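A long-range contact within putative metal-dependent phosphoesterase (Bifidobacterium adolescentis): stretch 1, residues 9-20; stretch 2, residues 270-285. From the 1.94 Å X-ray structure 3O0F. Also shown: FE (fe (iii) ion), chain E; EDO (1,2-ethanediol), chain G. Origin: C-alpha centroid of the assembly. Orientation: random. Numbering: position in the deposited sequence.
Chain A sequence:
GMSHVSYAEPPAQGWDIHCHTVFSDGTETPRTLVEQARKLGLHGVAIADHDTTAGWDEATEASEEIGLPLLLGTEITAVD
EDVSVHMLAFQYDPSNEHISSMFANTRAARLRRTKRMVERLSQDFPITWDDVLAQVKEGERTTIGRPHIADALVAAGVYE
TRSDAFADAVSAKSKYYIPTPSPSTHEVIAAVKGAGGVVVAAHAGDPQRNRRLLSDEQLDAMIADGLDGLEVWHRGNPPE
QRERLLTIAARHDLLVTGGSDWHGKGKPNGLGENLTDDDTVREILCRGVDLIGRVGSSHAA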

# COMPACT_ATOMS: atom_id res chain seq x y z
N GLU A 9 1.70 13.56 -18.60
CA GLU A 9 2.68 12.49 -18.75
C GLU A 9 3.25 12.19 -17.38
O GLU A 9 3.23 13.05 -16.51
CB GLU A 9 3.82 12.93 -19.68
N PRO A 10 3.78 10.98 -17.19
CA PRO A 10 4.39 10.72 -15.89
C PRO A 10 5.54 11.68 -15.62
O PRO A 10 6.36 11.91 -16.51
CB PRO A 10 4.91 9.28 -16.02
CG PRO A 10 4.33 8.74 -17.33
CD PRO A 10 4.07 9.92 -18.17
N PRO A 11 5.64 12.25 -14.40
CA PRO A 11 6.77 13.17 -14.16
C PRO A 11 8.16 12.51 -14.19
O PRO A 11 8.35 11.38 -13.71
CB PRO A 11 6.48 13.71 -12.77
CG PRO A 11 5.53 12.77 -12.16
CD PRO A 11 4.72 12.17 -13.26
N ALA A 12 9.15 13.21 -14.72
CA ALA A 12 10.51 12.67 -14.80
C ALA A 12 11.24 12.83 -13.47
O ALA A 12 12.20 12.11 -13.17
CB ALA A 12 11.29 13.33 -15.98
N GLN A 13 10.78 13.78 -12.66
CA GLN A 13 11.32 14.01 -11.30
C GLN A 13 10.21 14.31 -10.31
O GLN A 13 9.16 14.76 -10.70
CB GLN A 13 12.39 15.10 -11.22
CG GLN A 13 12.12 16.34 -12.01
CD GLN A 13 12.97 16.40 -13.26
OE1 GLN A 13 14.11 15.91 -13.28
NE2 GLN A 13 12.43 17.04 -14.32
N GLY A 14 10.46 13.99 -9.05
CA GLY A 14 9.45 14.13 -8.00
C GLY A 14 9.62 13.10 -6.89
O GLY A 14 10.73 12.70 -6.55
N TRP A 15 8.50 12.65 -6.35
CA TRP A 15 8.50 11.86 -5.14
C TRP A 15 7.95 10.48 -5.46
O TRP A 15 6.99 10.39 -6.20
CB TRP A 15 7.57 12.51 -4.12
CG TRP A 15 7.98 13.80 -3.56
CD1 TRP A 15 8.33 14.96 -4.23
CD2 TRP A 15 8.01 14.13 -2.17
NE1 TRP A 15 8.59 15.97 -3.31
CE2 TRP A 15 8.43 15.47 -2.05
CE3 TRP A 15 7.74 13.39 -1.01
CZ2 TRP A 15 8.56 16.10 -0.82
CZ3 TRP A 15 7.87 14.02 0.21
CH2 TRP A 15 8.28 15.34 0.30
N ASP A 16 8.49 9.43 -4.84
CA ASP A 16 7.86 8.12 -4.93
C ASP A 16 7.01 7.94 -3.66
O ASP A 16 7.57 7.74 -2.57
CB ASP A 16 8.91 7.02 -5.04
CG ASP A 16 8.30 5.64 -5.26
OD1 ASP A 16 7.09 5.49 -5.12
OD2 ASP A 16 9.03 4.69 -5.62
N ILE A 17 5.68 8.03 -3.77
CA ILE A 17 4.86 8.05 -2.54
C ILE A 17 4.19 6.71 -2.20
O ILE A 17 3.27 6.66 -1.40
CB ILE A 17 3.85 9.23 -2.52
CG1 ILE A 17 2.71 9.03 -3.50
CG2 ILE A 17 4.57 10.55 -2.77
CD1 ILE A 17 1.71 10.14 -3.44
N HIS A 18 4.65 5.64 -2.84
CA HIS A 18 4.06 4.32 -2.66
C HIS A 18 5.15 3.25 -2.43
O HIS A 18 5.53 2.54 -3.36
CB HIS A 18 3.26 3.99 -3.90
CG HIS A 18 2.27 2.89 -3.72
ND1 HIS A 18 1.18 2.72 -4.56
CD2 HIS A 18 2.22 1.87 -2.82
CE1 HIS A 18 0.49 1.66 -4.16
NE2 HIS A 18 1.10 1.13 -3.11
N CYS A 19 5.65 3.15 -1.20
CA CYS A 19 6.80 2.28 -0.87
C CYS A 19 6.50 1.50 0.41
O CYS A 19 5.99 2.08 1.38
CB CYS A 19 8.08 3.09 -0.69
SG CYS A 19 8.45 4.20 -2.05
N HIS A 20 6.76 0.19 0.37
CA HIS A 20 6.53 -0.74 1.48
C HIS A 20 7.85 -1.21 2.12
O HIS A 20 8.87 -1.30 1.43
CB HIS A 20 5.75 -1.94 0.97
CG HIS A 20 4.39 -1.59 0.47
ND1 HIS A 20 3.27 -1.71 1.23
CD2 HIS A 20 3.98 -1.10 -0.73
CE1 HIS A 20 2.22 -1.30 0.54
NE2 HIS A 20 2.63 -0.92 -0.64
N GLY A 270 10.84 -1.25 -9.25
CA GLY A 270 12.00 -0.43 -8.91
C GLY A 270 11.64 0.85 -8.18
O GLY A 270 10.70 1.55 -8.55
N LEU A 271 12.42 1.17 -7.14
CA LEU A 271 12.20 2.35 -6.35
C LEU A 271 12.31 3.48 -7.31
O LEU A 271 13.22 3.51 -8.13
CB LEU A 271 13.26 2.51 -5.24
CG LEU A 271 13.11 3.65 -4.22
CD1 LEU A 271 11.78 3.61 -3.51
CD2 LEU A 271 14.27 3.52 -3.18
N GLY A 272 11.33 4.37 -7.28
CA GLY A 272 11.36 5.52 -8.16
C GLY A 272 10.88 5.33 -9.57
O GLY A 272 10.93 6.28 -10.35
N GLU A 273 10.38 4.15 -9.93
CA GLU A 273 10.00 3.89 -11.34
C GLU A 273 8.79 4.71 -11.79
O GLU A 273 8.58 4.86 -12.98
CB GLU A 273 9.69 2.40 -11.57
CG GLU A 273 8.37 1.90 -11.04
CD GLU A 273 8.14 0.37 -11.24
OE1 GLU A 273 9.11 -0.36 -11.56
OE2 GLU A 273 7.00 -0.10 -11.00
N ASN A 274 7.95 5.14 -10.86
CA ASN A 274 6.89 6.12 -11.15
C ASN A 274 6.83 7.09 -10.00
O ASN A 274 7.17 6.74 -8.84
CB ASN A 274 5.49 5.45 -11.35
CG ASN A 274 5.31 4.86 -12.73
OD1 ASN A 274 5.14 3.63 -12.89
ND2 ASN A 274 5.32 5.73 -13.76
N LEU A 275 6.39 8.30 -10.31
CA LEU A 275 6.59 9.42 -9.41
C LEU A 275 5.36 10.36 -9.34
O LEU A 275 4.56 10.43 -10.28
CB LEU A 275 7.81 10.21 -9.86
CG LEU A 275 9.19 9.52 -9.76
CD1 LEU A 275 10.28 10.35 -10.46
CD2 LEU A 275 9.61 9.21 -8.31
N THR A 276 5.28 11.11 -8.23
CA THR A 276 4.31 12.19 -8.06
C THR A 276 5.05 13.50 -8.20
O THR A 276 6.13 13.66 -7.63
CB THR A 276 3.63 12.11 -6.67
OG1 THR A 276 3.02 10.83 -6.53
CG2 THR A 276 2.55 13.17 -6.53
N ASP A 277 4.51 14.45 -8.97
CA ASP A 277 5.21 15.73 -9.14
C ASP A 277 5.18 16.54 -7.83
O ASP A 277 4.32 16.30 -6.98
CB ASP A 277 4.77 16.55 -10.33
CG ASP A 277 3.31 16.96 -10.29
OD1 ASP A 277 2.75 17.30 -9.23
OD2 ASP A 277 2.73 17.02 -11.40
N ASP A 278 6.17 17.40 -7.70
CA ASP A 278 6.33 18.32 -6.57
C ASP A 278 5.10 19.14 -6.26
O ASP A 278 4.73 19.27 -5.10
CB ASP A 278 7.51 19.29 -6.84
CG ASP A 278 8.87 18.59 -6.75
OD1 ASP A 278 8.90 17.36 -6.55
OD2 ASP A 278 9.91 19.27 -6.90
N ASP A 279 4.42 19.65 -7.27
CA ASP A 279 3.20 20.41 -7.00
C ASP A 279 2.13 19.61 -6.32
O ASP A 279 1.46 20.13 -5.44
CB ASP A 279 2.61 21.03 -8.27
CG ASP A 279 3.53 22.12 -8.85
OD1 ASP A 279 4.43 22.58 -8.12
OD2 ASP A 279 3.36 22.49 -10.04
N THR A 280 1.95 18.36 -6.74
CA THR A 280 0.91 17.52 -6.18
C THR A 280 1.30 17.15 -4.75
O THR A 280 0.44 17.15 -3.87
CB THR A 280 0.66 16.25 -7.03
OG1 THR A 280 0.24 16.64 -8.34
CG2 THR A 280 -0.41 15.38 -6.40
N VAL A 281 2.58 16.91 -4.49
CA VAL A 281 3.02 16.61 -3.08
C VAL A 281 2.82 17.82 -2.21
O VAL A 281 2.29 17.72 -1.11
CB VAL A 281 4.46 16.13 -3.01
CG1 VAL A 281 4.94 15.96 -1.59
CG2 VAL A 281 4.62 14.80 -3.76
N ARG A 282 3.17 19.00 -2.71
CA ARG A 282 2.86 20.26 -1.99
C ARG A 282 1.45 20.31 -1.53
O ARG A 282 1.14 20.61 -0.36
CB ARG A 282 3.13 21.48 -2.88
CG ARG A 282 4.24 22.28 -2.44
CD ARG A 282 4.37 23.57 -3.23
NE ARG A 282 5.77 23.79 -3.42
CZ ARG A 282 6.48 23.49 -4.51
NH1 ARG A 282 5.90 23.04 -5.62
NH2 ARG A 282 7.78 23.72 -4.49
N GLU A 283 0.56 20.02 -2.45
CA GLU A 283 -0.85 20.05 -2.17
C GLU A 283 -1.26 18.97 -1.16
O GLU A 283 -2.09 19.22 -0.30
CB GLU A 283 -1.64 19.97 -3.48
CG GLU A 283 -3.17 20.16 -3.37
CD GLU A 283 -3.65 21.44 -2.65
OE1 GLU A 283 -2.94 22.48 -2.61
OE2 GLU A 283 -4.80 21.41 -2.13
N ILE A 284 -0.66 17.79 -1.21
CA ILE A 284 -0.97 16.78 -0.21
C ILE A 284 -0.61 17.29 1.20
O ILE A 284 -1.34 17.07 2.21
CB ILE A 284 -0.25 15.45 -0.51
CG1 ILE A 284 -0.80 14.82 -1.80
CG2 ILE A 284 -0.41 14.45 0.69
CD1 ILE A 284 -0.04 13.57 -2.28
N LEU A 285 0.56 17.91 1.28
CA LEU A 285 1.11 18.39 2.55
C LEU A 285 0.26 19.50 3.13
O LEU A 285 0.02 19.56 4.37
CB LEU A 285 2.55 18.87 2.34
CG LEU A 285 3.63 17.78 2.29
CD1 LEU A 285 4.93 18.34 1.77
CD2 LEU A 285 3.86 17.13 3.65
FE FE E . 1.16 -0.96 -2.41
C1 EDO G . 15.63 -0.10 -5.83
O1 EDO G . 14.45 -0.71 -6.46
C2 EDO G . 16.55 -1.10 -5.11
O2 EDO G . 16.01 -1.53 -3.83
O HOH W 1 6.38 8.76 -13.15
O HOH W 2 7.99 17.12 -10.05
O HOH W 3 -0.19 -1.32 -3.95

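The two stretches, at least 252 residues apart in sequence wherever they touch, are joined by a single antiparallel bridge with both of its hydrogen bonds made by one residue pair. W15 N donates to T276 O at 2.9 Å, and T276 N donates to W15 O at 2.8 Å. Both bonds are nearly straight. Two CA-H...O contacts flank the bridge: G14 CA to T276 O and L275 CA to W15 O, each 3.4 Å.

G14 suits this close approach. An ideal CB there would lie 2.2 Å from T276 O, a clash. Its backbone angles also call for glycine.

A second anchor is D16. Its CA-to-CB bond points sideways, but the t rotamer of chi1 brings the carboxylate nearer to stretch 2. D16 OD2 accepts a hydrogen bond from G272 N at 2.9 Å. G272 belongs to a type II turn from G270 to E273, closed by E273 N to G270 O at 3.0 Å. Its phi of 82° suits glycine.

The W15 ring packs against the helix that begins at D278. V281 CG1 lies 3.5 Å from the centroid of the six-membered ring of W15, 9° off its normal, in a CH-pi contact. V281 CG2 covers the same indole at W15 CG, also 3.5 Å away. A branched valine can thus place both methyls against the flat ring. D278 OD1 sits at the ring edge, 3.4 Å from W15 CD1.

D277 caps this helix. D277 OD1 accepts from T280 N at 2.8 Å and from T280 OG1 at 2.7 Å. Further along, I17 CD1 meets I284 CD1 at 4.0 Å, extending the apolar packing.

L275 points toward stretch 1 and is buried. Its CD1 lies 3.9 Å from G14 N, and its CD2 lies 3.7 Å from D16 N. P11 packs nearby, with P11 CG 4.1 Å from L275 CB. At the other end, C19 SG touches L271 CD1 at 3.7 Å.

Two waters link the stretches. Water 1 accepts from L275 N at 2.9 Å and from N274 ND2 at 3.3 Å, and donates weakly to P11 O at 3.3 Å. Water 2 donates to Q13 O at 2.7 Å and accepts from D278 N at 3.0 Å.

The contact buries 784 Å², both sides summed. N274 O and L275 O are buried without a partner in the model.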